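Local coordinates for protein polyhedrin (Orgyia pseudotsugata cypovirus 5, PDB 5A8U) that forms the crystalline occlusion bodies (polyhedra) that protect the virus from the outside environment for extended periods until insect larvae ingest them, at residues 35-40 / 174-179; 108-113 / 188-193. All blocks are in the same frame, centred on the assembly; numbering follows the deposited sequence.

Interaction 1: 35-40 / 174-179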
ATOM      1  N   VAL A  35      -6.178  16.458  -5.371  1.00  4.73           N
ATOM      2  CA  VAL A  35      -5.452  17.692  -5.117  1.00  3.92           C
ATOM      3  C   VAL A  35      -5.976  18.324  -3.846  1.00  4.91           C
ATOM      4  O   VAL A  35      -7.136  18.714  -3.781  1.00  5.69           O
ATOM      5  CB  VAL A  35      -5.604  18.702  -6.256  1.00  4.66           C
ATOM      6  CG1 VAL A  35      -4.726  19.920  -5.983  1.00  6.98           C
ATOM      7  CG2 VAL A  35      -5.188  18.079  -7.570  1.00  7.84           C
ATOM      8  N   LEU A  36      -5.128  18.412  -2.834  1.00  3.52           N
ATOM      9  CA  LEU A  36      -5.550  18.966  -1.546  1.00  4.93           C
ATOM     10  C   LEU A  36      -5.140  20.417  -1.450  1.00  5.42           C
ATOM     11  O   LEU A  36      -4.031  20.763  -1.840  1.00  5.85           O
ATOM     12  CB  LEU A  36      -4.911  18.184  -0.410  1.00  5.38           C
ATOM     13  CG  LEU A  36      -5.354  16.717  -0.428  1.00  3.77           C
ATOM     14  CD1 LEU A  36      -4.446  15.878   0.443  1.00  8.32           C
ATOM     15  CD2 LEU A  36      -6.798  16.617   0.065  1.00  8.08           C
ATOM     16  N   LYS A  37      -6.031  21.264  -0.937  1.00  4.80           N
ATOM     17  CA  LYS A  37      -5.749  22.696  -0.914  1.00  4.81           C
ATOM     18  C   LYS A  37      -5.641  23.199   0.516  1.00  5.66           C
ATOM     19  O   LYS A  37      -6.468  22.833   1.365  1.00  6.38           O
ATOM     20  CB  LYS A  37      -6.856  23.451  -1.646  1.00  6.04           C
ATOM     21  CG  LYS A  37      -7.153  22.871  -3.035  1.00  8.98           C
ATOM     22  CD  LYS A  37      -7.954  23.874  -3.852  1.00 12.02           C
ATOM     23  CE  LYS A  37      -7.094  25.084  -4.168  1.00 14.16           C
ATOM     24  NZ  LYS A  37      -7.806  26.051  -5.053  1.00 15.16           N
ATOM     25  N   TYR A  38      -4.631  24.032   0.763  1.00  3.42           N
ATOM     26  CA  TYR A  38      -4.316  24.535   2.099  1.00  6.44           C
ATOM     27  C   TYR A  38      -4.429  26.048   2.103  1.00  6.64           C
ATOM     28  O   TYR A  38      -4.307  26.681   1.061  1.00  6.69           O
ATOM     29  CB  TYR A  38      -2.912  24.073   2.560  1.00  4.17           C
ATOM     30  CG  TYR A  38      -2.825  22.566   2.508  1.00  5.01           C
ATOM     31  CD1 TYR A  38      -2.492  21.919   1.319  1.00  6.92           C
ATOM     32  CD2 TYR A  38      -3.143  21.789   3.613  1.00  5.59           C
ATOM     33  CE1 TYR A  38      -2.469  20.556   1.238  1.00  5.69           C
ATOM     34  CE2 TYR A  38      -3.122  20.409   3.542  1.00  3.13           C
ATOM     35  CZ  TYR A  38      -2.777  19.805   2.353  1.00  5.30           C
ATOM     36  OH  TYR A  38      -2.736  18.449   2.262  1.00  5.53           O
ATOM     37  N   THR A  39      -4.694  26.611   3.274  1.00  5.67           N
ATOM     38  CA  THR A  39      -4.999  28.036   3.362  1.00  6.04           C
ATOM     39  C   THR A  39      -3.782  28.932   3.129  1.00  8.39           C
ATOM     40  O   THR A  39      -3.934  30.134   2.957  1.00 12.39           O
ATOM     41  CB  THR A  39      -5.662  28.385   4.707  1.00  7.76           C
ATOM     42  OG1 THR A  39      -4.801  27.988   5.776  1.00 10.52           O
ATOM     43  CG2 THR A  39      -6.991  27.638   4.814  1.00  7.77           C
ATOM     44  N   ASN A  40      -2.590  28.344   3.108  1.00  8.29           N
ATOM     45  CA  ASN A  40      -1.381  29.080   2.716  1.00  6.62           C
ATOM     46  C   ASN A  40      -1.096  29.024   1.201  1.00  6.30           C
ATOM     47  O   ASN A  40      -0.060  29.506   0.739  1.00 10.63           O
ATOM     48  CB  ASN A  40      -0.174  28.586   3.511  1.00  8.36           C
ATOM     49  CG  ASN A  40       0.127  27.131   3.258  1.00 10.48           C
ATOM     50  OD1 ASN A  40      -0.499  26.496   2.404  1.00  8.08           O
ATOM     51  ND2 ASN A  40       1.127  26.602   3.964  1.00 12.01           N
ATOM     52  N   SER A 174     -14.078  16.430 -13.014  1.00  4.90           N
ATOM     53  CA  SER A 174     -13.517  16.940 -11.774  1.00  5.25           C
ATOM     54  C   SER A 174     -14.613  17.219 -10.769  1.00 10.03           C
ATOM     55  O   SER A 174     -15.701  17.694 -11.124  1.00  8.59           O
ATOM     56  CB  SER A 174     -12.734  18.238 -12.058  1.00  7.38           C
ATOM     57  OG  SER A 174     -12.350  18.866 -10.854  1.00 17.10           O
ATOM     58  N   TYR A 175     -14.324  16.942  -9.502  1.00  6.94           N
ATOM     59  CA  TYR A 175     -15.251  17.267  -8.432  1.00  6.09           C
ATOM     60  C   TYR A 175     -14.527  18.138  -7.404  1.00  6.62           C
ATOM     61  O   TYR A 175     -13.484  17.741  -6.849  1.00  7.97           O
ATOM     62  CB  TYR A 175     -15.804  15.986  -7.788  1.00  5.84           C
ATOM     63  CG  TYR A 175     -16.719  16.252  -6.619  1.00  7.36           C
ATOM     64  CD1 TYR A 175     -17.802  17.110  -6.754  1.00 10.09           C
ATOM     65  CD2 TYR A 175     -16.510  15.638  -5.384  1.00 13.69           C
ATOM     66  CE1 TYR A 175     -18.660  17.368  -5.687  1.00 13.47           C
ATOM     67  CE2 TYR A 175     -17.365  15.887  -4.303  1.00 13.64           C
ATOM     68  CZ  TYR A 175     -18.432  16.766  -4.464  1.00 15.05           C
ATOM     69  OH  TYR A 175     -19.285  17.030  -3.411  1.00 22.10           O
ATOM     70  N   TYR A 176     -15.073  19.325  -7.155  1.00  8.89           N
ATOM     71  CA  TYR A 176     -14.486  20.227  -6.168  1.00  6.49           C
ATOM     72  C   TYR A 176     -15.336  20.222  -4.913  1.00 10.44           C
ATOM     73  O   TYR A 176     -16.566  20.350  -4.977  1.00  8.91           O
ATOM     74  CB  TYR A 176     -14.385  21.665  -6.727  1.00  5.93           C
ATOM     75  CG  TYR A 176     -13.884  22.665  -5.712  1.00  7.29           C
ATOM     76  CD1 TYR A 176     -12.515  22.866  -5.528  1.00  8.64           C
ATOM     77  CD2 TYR A 176     -14.770  23.407  -4.942  1.00  9.84           C
ATOM     78  CE1 TYR A 176     -12.046  23.776  -4.601  1.00  8.30           C
ATOM     79  CE2 TYR A 176     -14.309  24.327  -4.007  1.00 10.11           C
ATOM     80  CZ  TYR A 176     -12.947  24.508  -3.848  1.00 13.90           C
ATOM     81  OH  TYR A 176     -12.485  25.410  -2.921  1.00 14.60           O
ATOM     82  N   VAL A 177     -14.696  20.062  -3.761  1.00  6.80           N
ATOM     83  CA  VAL A 177     -15.473  20.086  -2.522  1.00  9.43           C
ATOM     84  C   VAL A 177     -14.740  20.719  -1.352  1.00  9.18           C
ATOM     85  O   VAL A 177     -13.543  20.508  -1.134  1.00  8.11           O
ATOM     86  CB  VAL A 177     -16.006  18.688  -2.136  1.00 12.97           C
ATOM     87  CG1 VAL A 177     -14.852  17.789  -1.696  1.00 12.21           C
ATOM     88  CG2 VAL A 177     -17.059  18.798  -1.024  1.00 14.05           C
ATOM     89  N   ARG A 178     -15.478  21.535  -0.609  1.00  9.91           N
ATOM     90  CA  ARG A 178     -14.955  22.173   0.575  1.00  9.25           C
ATOM     91  C   ARG A 178     -15.149  21.275   1.786  1.00 10.50           C
ATOM     92  O   ARG A 178     -16.172  20.601   1.929  1.00 10.41           O
ATOM     93  CB  ARG A 178     -15.657  23.512   0.804  1.00 13.32           C
ATOM     94  CG  ARG A 178     -15.348  24.570  -0.241  1.00 20.24           C
ATOM     95  CD  ARG A 178     -14.175  25.430   0.174  1.00 20.02           C
ATOM     96  NE  ARG A 178     -13.914  26.508  -0.780  1.00 20.01           N
ATOM     97  CZ  ARG A 178     -14.457  27.720  -0.714  1.00 19.23           C
ATOM     98  NH1 ARG A 178     -15.302  28.019   0.259  1.00 30.38           N
ATOM     99  NH2 ARG A 178     -14.147  28.638  -1.618  1.00 19.03           N
ATOM    100  N   PHE A 179     -14.156  21.289   2.665  1.00  8.77           N
ATOM    101  CA  PHE A 179     -14.179  20.493   3.875  1.00  9.85           C
ATOM    102  C   PHE A 179     -14.810  21.327   5.001  1.00 11.94           C
ATOM    103  O   PHE A 179     -14.105  21.954   5.790  1.00 11.76           O
ATOM    104  CB  PHE A 179     -12.745  20.057   4.228  1.00  8.51           C
ATOM    105  CG  PHE A 179     -12.114  19.112   3.219  1.00  9.89           C
ATOM    106  CD1 PHE A 179     -12.902  18.379   2.333  1.00  6.70           C
ATOM    107  CD2 PHE A 179     -10.727  18.948   3.169  1.00  9.17           C
ATOM    108  CE1 PHE A 179     -12.328  17.492   1.415  1.00  5.70           C
ATOM    109  CE2 PHE A 179     -10.148  18.065   2.270  1.00  9.20           C
ATOM    110  CZ  PHE A 179     -10.954  17.330   1.387  1.00  5.91           C
TER
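Lys37 crosses the edge of the Tyr176 ring at about a right angle, its CD 4.2 Å from Tyr176 CE1 and near the ring plane. The contact lies within the antiparallel six-stranded sheet of the polyhedrin beta sandwich, where strands 30-37 and 169-178 flank strand 109-115 on its two sides. Their separation is the evidence: Leu36 CA and Val177 CA are 10.0 Å apart, about two strand spacings, and no hydrogen bond joins the two segments. Being each antiparallel to the strand between them, they run parallel to one another, and their side chains meet by reaching across it.

The reach occurs on both faces of the sheet. On one, Leu36 CD2 approaches Phe179 CE2 to 4.3 Å, again at a ring edge near the plane, and both side chains also rest on Met110 of the middle strand and on Met63 of helix 60-63. On the other, Tyr176 rests on Ala109 of the middle strand, and Lys37 packs on Tyr108. Tyr176 gets there because CG is anti to its backbone N (chi1 175°), while the Lys37 chain bends at its third torsion; its NZ makes a weak hydrogen bond to Ser248 OG. The apolar methylenes of the lysine thus do the touching, in a partly exposed setting. The far end of the Tyr176 ring is held from its own strand: Arg178 NE donates to Tyr176 OH over 2.8 Å, at an N-H...O angle of 159°, with the oxygen close to the guanidinium plane.

Interaction 2: 108-113 / 188-193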
ATOM      1  N   TYR A 108      -8.422  22.602   3.347  1.00  3.45           N
ATOM      2  CA  TYR A 108      -9.768  23.186   3.442  1.00  6.67           C
ATOM      3  C   TYR A 108     -10.683  22.712   2.315  1.00  6.62           C
ATOM      4  O   TYR A 108     -11.905  22.912   2.362  1.00  8.03           O
ATOM      5  CB  TYR A 108      -9.721  24.727   3.490  1.00  9.09           C
ATOM      6  CG  TYR A 108      -9.399  25.356   2.157  1.00  6.62           C
ATOM      7  CD1 TYR A 108     -10.403  25.653   1.248  1.00  9.08           C
ATOM      8  CD2 TYR A 108      -8.090  25.617   1.788  1.00  5.10           C
ATOM      9  CE1 TYR A 108     -10.110  26.213   0.014  1.00  8.43           C
ATOM     10  CE2 TYR A 108      -7.782  26.169   0.554  1.00  7.52           C
ATOM     11  CZ  TYR A 108      -8.791  26.460  -0.332  1.00 12.27           C
ATOM     12  OH  TYR A 108      -8.480  27.000  -1.571  1.00 12.05           O
ATOM     13  N   ALA A 109     -10.092  22.063   1.318  1.00  6.65           N
ATOM     14  CA  ALA A 109     -10.838  21.614   0.145  1.00  6.54           C
ATOM     15  C   ALA A 109     -10.003  20.614  -0.634  1.00  5.53           C
ATOM     16  O   ALA A 109      -8.793  20.494  -0.415  1.00  4.63           O
ATOM     17  CB  ALA A 109     -11.187  22.804  -0.759  1.00  8.77           C
ATOM     18  N   MET A 110     -10.662  19.912  -1.548  1.00  5.00           N
ATOM     19  CA  MET A 110      -9.982  19.001  -2.453  1.00  6.09           C
ATOM     20  C   MET A 110     -10.629  19.064  -3.835  1.00  4.75           C
ATOM     21  O   MET A 110     -11.826  19.324  -3.968  1.00  7.97           O
ATOM     22  CB  MET A 110     -10.027  17.579  -1.902  1.00  8.88           C
ATOM     23  CG  MET A 110      -9.950  16.460  -2.918  1.00 17.46           C
ATOM     24  SD  MET A 110     -10.340  14.887  -2.100  1.00 20.99           S
ATOM     25  CE  MET A 110     -11.824  15.340  -1.302  1.00  8.69           C
ATOM     26  N   GLN A 111      -9.811  18.864  -4.858  1.00  4.87           N
ATOM     27  CA  GLN A 111     -10.306  18.578  -6.199  1.00  3.18           C
ATOM     28  C   GLN A 111      -9.990  17.104  -6.496  1.00  5.18           C
ATOM     29  O   GLN A 111      -8.856  16.664  -6.324  1.00  6.42           O
ATOM     30  CB  GLN A 111      -9.644  19.492  -7.236  1.00  6.03           C
ATOM     31  CG  GLN A 111     -10.275  19.328  -8.604  1.00  5.50           C
ATOM     32  CD  GLN A 111      -9.649  20.192  -9.679  1.00  9.74           C
ATOM     33  OE1 GLN A 111      -9.954  20.021 -10.862  1.00  9.16           O
ATOM     34  NE2 GLN A 111      -8.773  21.125  -9.281  1.00  8.87           N
ATOM     35  N   PHE A 112     -11.001  16.354  -6.921  1.00  4.45           N
ATOM     36  CA  PHE A 112     -10.846  14.945  -7.247  1.00  6.08           C
ATOM     37  C   PHE A 112     -11.033  14.861  -8.761  1.00  5.86           C
ATOM     38  O   PHE A 112     -12.106  15.185  -9.281  1.00  6.21           O
ATOM     39  CB  PHE A 112     -11.913  14.136  -6.489  1.00  8.84           C
ATOM     40  CG  PHE A 112     -11.904  12.641  -6.785  1.00  8.94           C
ATOM     41  CD1 PHE A 112     -10.894  11.833  -6.286  1.00  8.78           C
ATOM     42  CD2 PHE A 112     -12.937  12.049  -7.507  1.00  9.11           C
ATOM     43  CE1 PHE A 112     -10.882  10.457  -6.537  1.00 10.14           C
ATOM     44  CE2 PHE A 112     -12.939  10.669  -7.746  1.00 11.94           C
ATOM     45  CZ  PHE A 112     -11.921   9.879  -7.257  1.00  9.17           C
ATOM     46  N   ILE A 113      -9.974  14.492  -9.472  1.00  7.23           N
ATOM     47  CA  ILE A 113      -9.992  14.524 -10.931  1.00  5.42           C
ATOM     48  C   ILE A 113      -9.791  13.122 -11.485  1.00  5.83           C
ATOM     49  O   ILE A 113      -8.857  12.434 -11.107  1.00  6.28           O
ATOM     50  CB  ILE A 113      -8.874  15.419 -11.489  1.00  7.61           C
ATOM     51  CG1 ILE A 113      -8.766  16.711 -10.675  1.00  7.27           C
ATOM     52  CG2 ILE A 113      -9.095  15.674 -12.976  1.00  7.65           C
ATOM     53  CD1 ILE A 113      -7.528  17.538 -11.003  1.00  7.29           C
ATOM     54  N   PRO A 188     -11.563  15.280   6.799  1.00  7.42           N
ATOM     55  CA  PRO A 188     -11.865  13.985   6.196  1.00  5.55           C
ATOM     56  C   PRO A 188     -10.666  13.077   5.939  1.00  7.17           C
ATOM     57  O   PRO A 188      -9.507  13.498   5.897  1.00  5.03           O
ATOM     58  CB  PRO A 188     -12.484  14.376   4.845  1.00  6.96           C
ATOM     59  CG  PRO A 188     -11.736  15.599   4.465  1.00  6.48           C
ATOM     60  CD  PRO A 188     -11.550  16.362   5.791  1.00  6.54           C
ATOM     61  N   THR A 189     -10.983  11.796   5.800  1.00  5.69           N
ATOM     62  CA  THR A 189     -10.106  10.856   5.129  1.00  8.18           C
ATOM     63  C   THR A 189     -10.916  10.254   3.973  1.00  6.80           C
ATOM     64  O   THR A 189     -12.148  10.336   3.977  1.00  6.32           O
ATOM     65  CB  THR A 189      -9.575   9.791   6.104  1.00  8.04           C
ATOM     66  OG1 THR A 189     -10.672   9.085   6.690  1.00  8.60           O
ATOM     67  CG2 THR A 189      -8.787  10.466   7.229  1.00  8.38           C
ATOM     68  N   ILE A 190     -10.245   9.680   2.977  1.00  6.46           N
ATOM     69  CA  ILE A 190     -10.963   9.263   1.772  1.00  5.53           C
ATOM     70  C   ILE A 190     -10.552   7.899   1.258  1.00  5.90           C
ATOM     71  O   ILE A 190      -9.433   7.457   1.479  1.00  5.83           O
ATOM     72  CB  ILE A 190     -10.779  10.253   0.588  1.00  8.23           C
ATOM     73  CG1 ILE A 190      -9.332  10.250   0.082  1.00  7.49           C
ATOM     74  CG2 ILE A 190     -11.298  11.659   0.946  1.00  7.27           C
ATOM     75  CD1 ILE A 190      -9.159  11.082  -1.168  1.00 10.24           C
ATOM     76  N   GLY A 191     -11.488   7.259   0.568  1.00  5.76           N
ATOM     77  CA  GLY A 191     -11.217   6.098  -0.260  1.00  6.50           C
ATOM     78  C   GLY A 191     -11.920   6.298  -1.593  1.00  5.54           C
ATOM     79  O   GLY A 191     -12.940   6.981  -1.666  1.00  7.17           O
ATOM     80  N   PHE A 192     -11.379   5.727  -2.659  1.00  4.93           N
ATOM     81  CA  PHE A 192     -12.021   5.844  -3.971  1.00  3.77           C
ATOM     82  C   PHE A 192     -11.832   4.577  -4.821  1.00  5.21           C
ATOM     83  O   PHE A 192     -10.889   3.789  -4.603  1.00  4.55           O
ATOM     84  CB  PHE A 192     -11.475   7.067  -4.732  1.00  4.34           C
ATOM     85  CG  PHE A 192     -10.010   6.944  -5.081  1.00  6.95           C
ATOM     86  CD1 PHE A 192      -9.613   6.251  -6.222  1.00  8.13           C
ATOM     87  CD2 PHE A 192      -9.036   7.484  -4.251  1.00  9.11           C
ATOM     88  CE1 PHE A 192      -8.259   6.095  -6.534  1.00 11.40           C
ATOM     89  CE2 PHE A 192      -7.675   7.332  -4.567  1.00  8.65           C
ATOM     90  CZ  PHE A 192      -7.300   6.637  -5.707  1.00  9.78           C
ATOM     91  N   GLU A 193     -12.739   4.390  -5.778  1.00  4.75           N
ATOM     92  CA  GLU A 193     -12.601   3.331  -6.794  1.00  2.96           C
ATOM     93  C   GLU A 193     -13.001   3.899  -8.137  1.00  4.99           C
ATOM     94  O   GLU A 193     -14.038   4.539  -8.252  1.00  5.04           O
ATOM     95  CB  GLU A 193     -13.499   2.129  -6.477  1.00  5.35           C
ATOM     96  CG  GLU A 193     -13.313   1.580  -5.069  1.00  4.76           C
ATOM     97  CD  GLU A 193     -14.324   0.502  -4.702  1.00  4.96           C
ATOM     98  OE1 GLU A 193     -15.329   0.337  -5.440  1.00  7.86           O
ATOM     99  OE2 GLU A 193     -14.108  -0.187  -3.682  1.00  5.76           O
TER
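Glu193 OE2 is gripped by a salt bridge to Arg126 NH2 and a hydrogen bond with Ser219 OG of the second subunit, while its partner OE1 takes Arg124 NH1 and Tyr195 OH. This carboxylate marks the polar side of strand 189-195; its CB points away from segment 108-113, and the alternate residues Ile190 and Phe192 point toward it. Met110 and Phe112 answer from the other side, giving the face-to-face packing of a beta sandwich. The sheet spacing fits: Phe112 CA and Phe192 CA lie 9.7 Å apart, and no backbone bond crosses.

Two pairs carry the contact. Phe112, its CG anti to the backbone N (chi1 178°), reaches toward the facing sheet until CZ comes to 3.8 Å from Phe192 CB. Its CE1 lies 3.9 Å from Phe192 CG. It therefore meets the root of the second side chain, whose ring begins close to its own backbone, CG lying between N and the carbonyl carbon. The ring centroids are 5.8 Å apart with planes at 56°, an oblique pairing. Alongside, the bent Met110 chain brings SD to 4.1 Å from Ile190 CD1.

Neighbours close the layer: Val32 touches both phenylalanines, Phe127 packs on both Met110 and Ile190, and Trp48 makes an edge-to-face pair with Phe192. All four touching residues are buried and apolar, and no hydrogen bond joins the segments, consistent with the two sheets being held here by van der Waals packing and the hydrophobic effect, with charge kept to the outer side of strand 189-195.

Overall arrangement
The segments come in the order 35-40, 108-113, 174-179, 188-193, so the two contacts alternate along the chain, and their centres lie about 8 Å apart. Interaction 1 lies within the six-stranded sheet and bridges the two neighbours of strand 109-115; interaction 2 rises from that middle strand to the three-stranded sheet opposite. They touch directly: Ser174 OG lies 2.7 Å from Gln111 OE1 and Phe179 N 2.8 Å from Tyr108 O, both probable hydrogen bonds, and Phe179 CZ packs 3.4 Å from Met110 CB. Together they tie neighbouring strands and facing sheets into one sandwich core, whose three-stranded side also meets a second subunit.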